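Local coordinates for protein adenosine 5'-monophosphoramidase (Candida albicans, PDB 6IQ1) that probably hydrolyses adenosine 5'-monophosphoramidates to AMP as a homodimeric, nucleotide-binding enzyme of the histidine triad (HINT) family, at residues K73-D78 against L109-D114. Sequence-based numbering, arbitrary orientation.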
ATOM      1  N   LYS D  73      -2.356  -9.019  12.915  1.00 32.16           N
ATOM      2  CA  LYS D  73      -2.461  -9.899  14.078  1.00 34.12           C
ATOM      3  C   LYS D  73      -3.856  -9.850  14.694  1.00 38.36           C
ATOM      4  O   LYS D  73      -4.407 -10.892  15.065  1.00 40.54           O
ATOM      5  CB  LYS D  73      -1.411  -9.543  15.127  1.00 35.21           C
ATOM      6  CG  LYS D  73       0.021  -9.888  14.733  1.00 34.83           C
ATOM      7  CD  LYS D  73       0.987  -9.423  15.809  1.00 40.72           C
ATOM      8  CE  LYS D  73       2.363  -9.143  15.230  1.00 45.69           C
ATOM      9  NZ  LYS D  73       3.403  -9.135  16.284  1.00 54.68           N
ATOM     10  N   VAL D  74      -4.442  -8.649  14.811  1.00 35.83           N
ATOM     11  CA  VAL D  74      -5.808  -8.523  15.308  1.00 33.87           C
ATOM     12  C   VAL D  74      -6.773  -9.310  14.437  1.00 37.98           C
ATOM     13  O   VAL D  74      -7.682  -9.976  14.943  1.00 39.45           O
ATOM     14  CB  VAL D  74      -6.226  -7.047  15.386  1.00 36.85           C
ATOM     15  CG1 VAL D  74      -7.606  -6.954  16.002  1.00 33.65           C
ATOM     16  CG2 VAL D  74      -5.205  -6.220  16.181  1.00 33.02           C
ATOM     17  N   LEU D  75      -6.592  -9.253  13.116  1.00 37.03           N
ATOM     18  CA  LEU D  75      -7.483  -9.940  12.188  1.00 32.06           C
ATOM     19  C   LEU D  75      -7.126 -11.410  11.980  1.00 33.55           C
ATOM     20  O   LEU D  75      -7.811 -12.085  11.213  1.00 34.37           O
ATOM     21  CB  LEU D  75      -7.476  -9.228  10.835  1.00 31.75           C
ATOM     22  CG  LEU D  75      -8.328  -7.991  10.574  1.00 29.77           C
ATOM     23  CD1 LEU D  75      -8.062  -6.874  11.578  1.00 32.29           C
ATOM     24  CD2 LEU D  75      -8.052  -7.516   9.180  1.00 25.51           C
ATOM     25  N   LYS D  76      -6.056 -11.903  12.607  1.00 38.99           N
ATOM     26  CA  LYS D  76      -5.579 -13.286  12.535  1.00 38.75           C
ATOM     27  C   LYS D  76      -5.027 -13.664  11.165  1.00 38.70           C
ATOM     28  O   LYS D  76      -4.683 -14.841  10.948  1.00 38.14           O
ATOM     29  CB  LYS D  76      -6.666 -14.292  12.941  1.00 45.65           C
ATOM     30  CG  LYS D  76      -6.883 -14.442  14.461  1.00 43.71           C
ATOM     31  CD  LYS D  76      -7.963 -15.490  14.752  1.00 45.87           C
ATOM     32  CE  LYS D  76      -7.649 -16.307  15.999  1.00 48.31           C
ATOM     33  NZ  LYS D  76      -8.213 -15.682  17.233  1.00 54.50           N
ATOM     34  N   LEU D  77      -4.931 -12.701  10.235  1.00 35.44           N
ATOM     35  CA  LEU D  77      -4.268 -12.928   8.954  1.00 30.19           C
ATOM     36  C   LEU D  77      -2.820 -13.385   9.112  1.00 34.79           C
ATOM     37  O   LEU D  77      -2.263 -13.975   8.179  1.00 36.00           O
ATOM     38  CB  LEU D  77      -4.284 -11.648   8.120  1.00 33.03           C
ATOM     39  CG  LEU D  77      -5.632 -11.071   7.665  1.00 35.53           C
ATOM     40  CD1 LEU D  77      -5.487  -9.664   7.085  1.00 32.16           C
ATOM     41  CD2 LEU D  77      -6.262 -11.996   6.648  1.00 37.70           C
ATOM     42  N   ASP D  78      -2.186 -13.121  10.258  1.00 32.42           N
ATOM     43  CA  ASP D  78      -0.778 -13.481  10.378  1.00 36.52           C
ATOM     44  C   ASP D  78      -0.579 -14.974  10.572  1.00 38.06           C
ATOM     45  O   ASP D  78       0.569 -15.424  10.604  1.00 34.65           O
ATOM     46  CB  ASP D  78      -0.107 -12.709  11.524  1.00 31.16           C
ATOM     47  CG  ASP D  78      -0.572 -13.150  12.896  1.00 33.42           C
ATOM     48  OD1 ASP D  78      -1.761 -13.472  13.070  1.00 38.61           O
ATOM     49  OD2 ASP D  78       0.265 -13.169  13.819  1.00 36.80           O
ATOM     50  N   LEU D 109      -6.487  -2.033   4.475  1.00 29.20           N
ATOM     51  CA  LEU D 109      -6.092  -3.410   4.767  1.00 28.27           C
ATOM     52  C   LEU D 109      -7.294  -4.282   4.425  1.00 32.43           C
ATOM     53  O   LEU D 109      -8.305  -4.253   5.137  1.00 36.12           O
ATOM     54  CB  LEU D 109      -5.678  -3.588   6.227  1.00 26.85           C
ATOM     55  CG  LEU D 109      -5.507  -5.061   6.617  1.00 30.70           C
ATOM     56  CD1 LEU D 109      -4.463  -5.747   5.735  1.00 30.06           C
ATOM     57  CD2 LEU D 109      -5.142  -5.231   8.069  1.00 27.04           C
ATOM     58  N   ILE D 110      -7.207  -5.023   3.321  1.00 31.09           N
ATOM     59  CA  ILE D 110      -8.382  -5.711   2.795  1.00 30.21           C
ATOM     60  C   ILE D 110      -8.159  -7.214   2.774  1.00 32.16           C
ATOM     61  O   ILE D 110      -7.362  -7.704   1.962  1.00 30.59           O
ATOM     62  CB  ILE D 110      -8.734  -5.239   1.382  1.00 29.09           C
ATOM     63  CG1 ILE D 110      -8.661  -3.722   1.267  1.00 30.05           C
ATOM     64  CG2 ILE D 110     -10.104  -5.760   1.006  1.00 31.36           C
ATOM     65  CD1 ILE D 110      -8.699  -3.246  -0.188  1.00 30.08           C
ATOM     66  N   PRO D 111      -8.837  -7.972   3.632  1.00 31.23           N
ATOM     67  CA  PRO D 111      -8.730  -9.436   3.571  1.00 34.68           C
ATOM     68  C   PRO D 111      -9.226  -9.989   2.241  1.00 33.44           C
ATOM     69  O   PRO D 111     -10.162  -9.461   1.640  1.00 32.91           O
ATOM     70  CB  PRO D 111      -9.600  -9.891   4.745  1.00 34.74           C
ATOM     71  CG  PRO D 111      -9.455  -8.730   5.748  1.00 31.23           C
ATOM     72  CD  PRO D 111      -9.494  -7.514   4.869  1.00 28.62           C
ATOM     73  N   LYS D 112      -8.571 -11.046   1.757  1.00 31.75           N
ATOM     74  CA  LYS D 112      -8.937 -11.650   0.469  1.00 37.79           C
ATOM     75  C   LYS D 112      -9.312 -13.110   0.704  1.00 37.94           C
ATOM     76  O   LYS D 112      -8.455 -13.991   0.640  1.00 34.44           O
ATOM     77  CB  LYS D 112      -7.797 -11.526  -0.563  1.00 33.67           C
ATOM     78  CG  LYS D 112      -8.156 -12.033  -1.957  1.00 33.42           C
ATOM     79  CD  LYS D 112      -9.037 -11.039  -2.680  1.00 32.36           C
ATOM     80  CE  LYS D 112      -9.425 -11.520  -4.064  1.00 31.00           C
ATOM     81  NZ  LYS D 112     -10.419 -10.610  -4.705  1.00 28.70           N
ATOM     82  N   LYS D 113     -10.596 -13.364   0.958  1.00 41.36           N
ATOM     83  CA  LYS D 113     -11.061 -14.702   1.313  1.00 44.15           C
ATOM     84  C   LYS D 113     -11.544 -15.511   0.115  1.00 41.48           C
ATOM     85  O   LYS D 113     -11.562 -16.749   0.176  1.00 38.28           O
ATOM     86  CB  LYS D 113     -12.181 -14.604   2.357  1.00 44.85           C
ATOM     87  CG  LYS D 113     -11.703 -14.169   3.741  1.00 49.88           C
ATOM     88  CD  LYS D 113     -12.870 -14.008   4.712  1.00 60.23           C
ATOM     89  CE  LYS D 113     -12.703 -14.895   5.944  1.00 62.40           C
ATOM     90  NZ  LYS D 113     -13.574 -14.428   7.060  1.00 62.89           N
ATOM     91  N   ASP D 114     -11.925 -14.845  -0.965  1.00 39.57           N
ATOM     92  CA  ASP D 114     -12.416 -15.497  -2.171  1.00 45.54           C
ATOM     93  C   ASP D 114     -12.278 -14.499  -3.310  1.00 44.29           C
ATOM     94  O   ASP D 114     -11.701 -13.422  -3.141  1.00 47.14           O
ATOM     95  CB  ASP D 114     -13.863 -15.965  -1.990  1.00 46.93           C
ATOM     96  CG  ASP D 114     -14.781 -14.842  -1.560  1.00 48.82           C
ATOM     97  OD1 ASP D 114     -15.084 -13.964  -2.404  1.00 49.71           O
ATOM     98  OD2 ASP D 114     -15.170 -14.819  -0.365  1.00 52.22           O
TER
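Leu-109 opens the contact with its two methyl groups divided between two leucines of 73-78. Its CG lies anti to the backbone N (chi1 170°), and the side chain reaches tip to tip toward Leu-75, CD2 standing 3.9 Å from Leu-75 CD2. On the other branch, Leu-109 CD1 lies 4.3 Å from Leu-77 CD1. Ile-110 points the opposite way, off this face of the strand, and packs on Trp-123 of the second subunit. With Pro-111 the chain faces the leucines again: its ring presents CG to Leu-75 CD2 at 3.9 Å, the two side chains crossing at about a right angle, and the same CG lies 4.3 Å from Leu-77 CD1. All four contacts are apolar. The nearest CA atoms, of Leu-77 and Pro-111, are 7.8 Å apart. The Lys-112 amine is directed away and hydrogen-bonds to Thr-117 O and Leu-119 O. On the facing segment Lys-76 leaves the helix with positive phi (68°); Leu-75 and Leu-77, just before and after it in sequence, both direct their side chains at the strand. The contact thus packs the turn after helix 58-74 onto strand 107-112 of the HIT domain, which carries the end of the histidine triad motif, including His-108, a probable AMP-binding residue. Leu-109 also touches Leu-71 and Thr-72 of that helix, Tyr-88 of strand 87-94 meets Leu-77 and Leu-109, and helix 130-147 of the second subunit packs on Leu-75 through Leu-140.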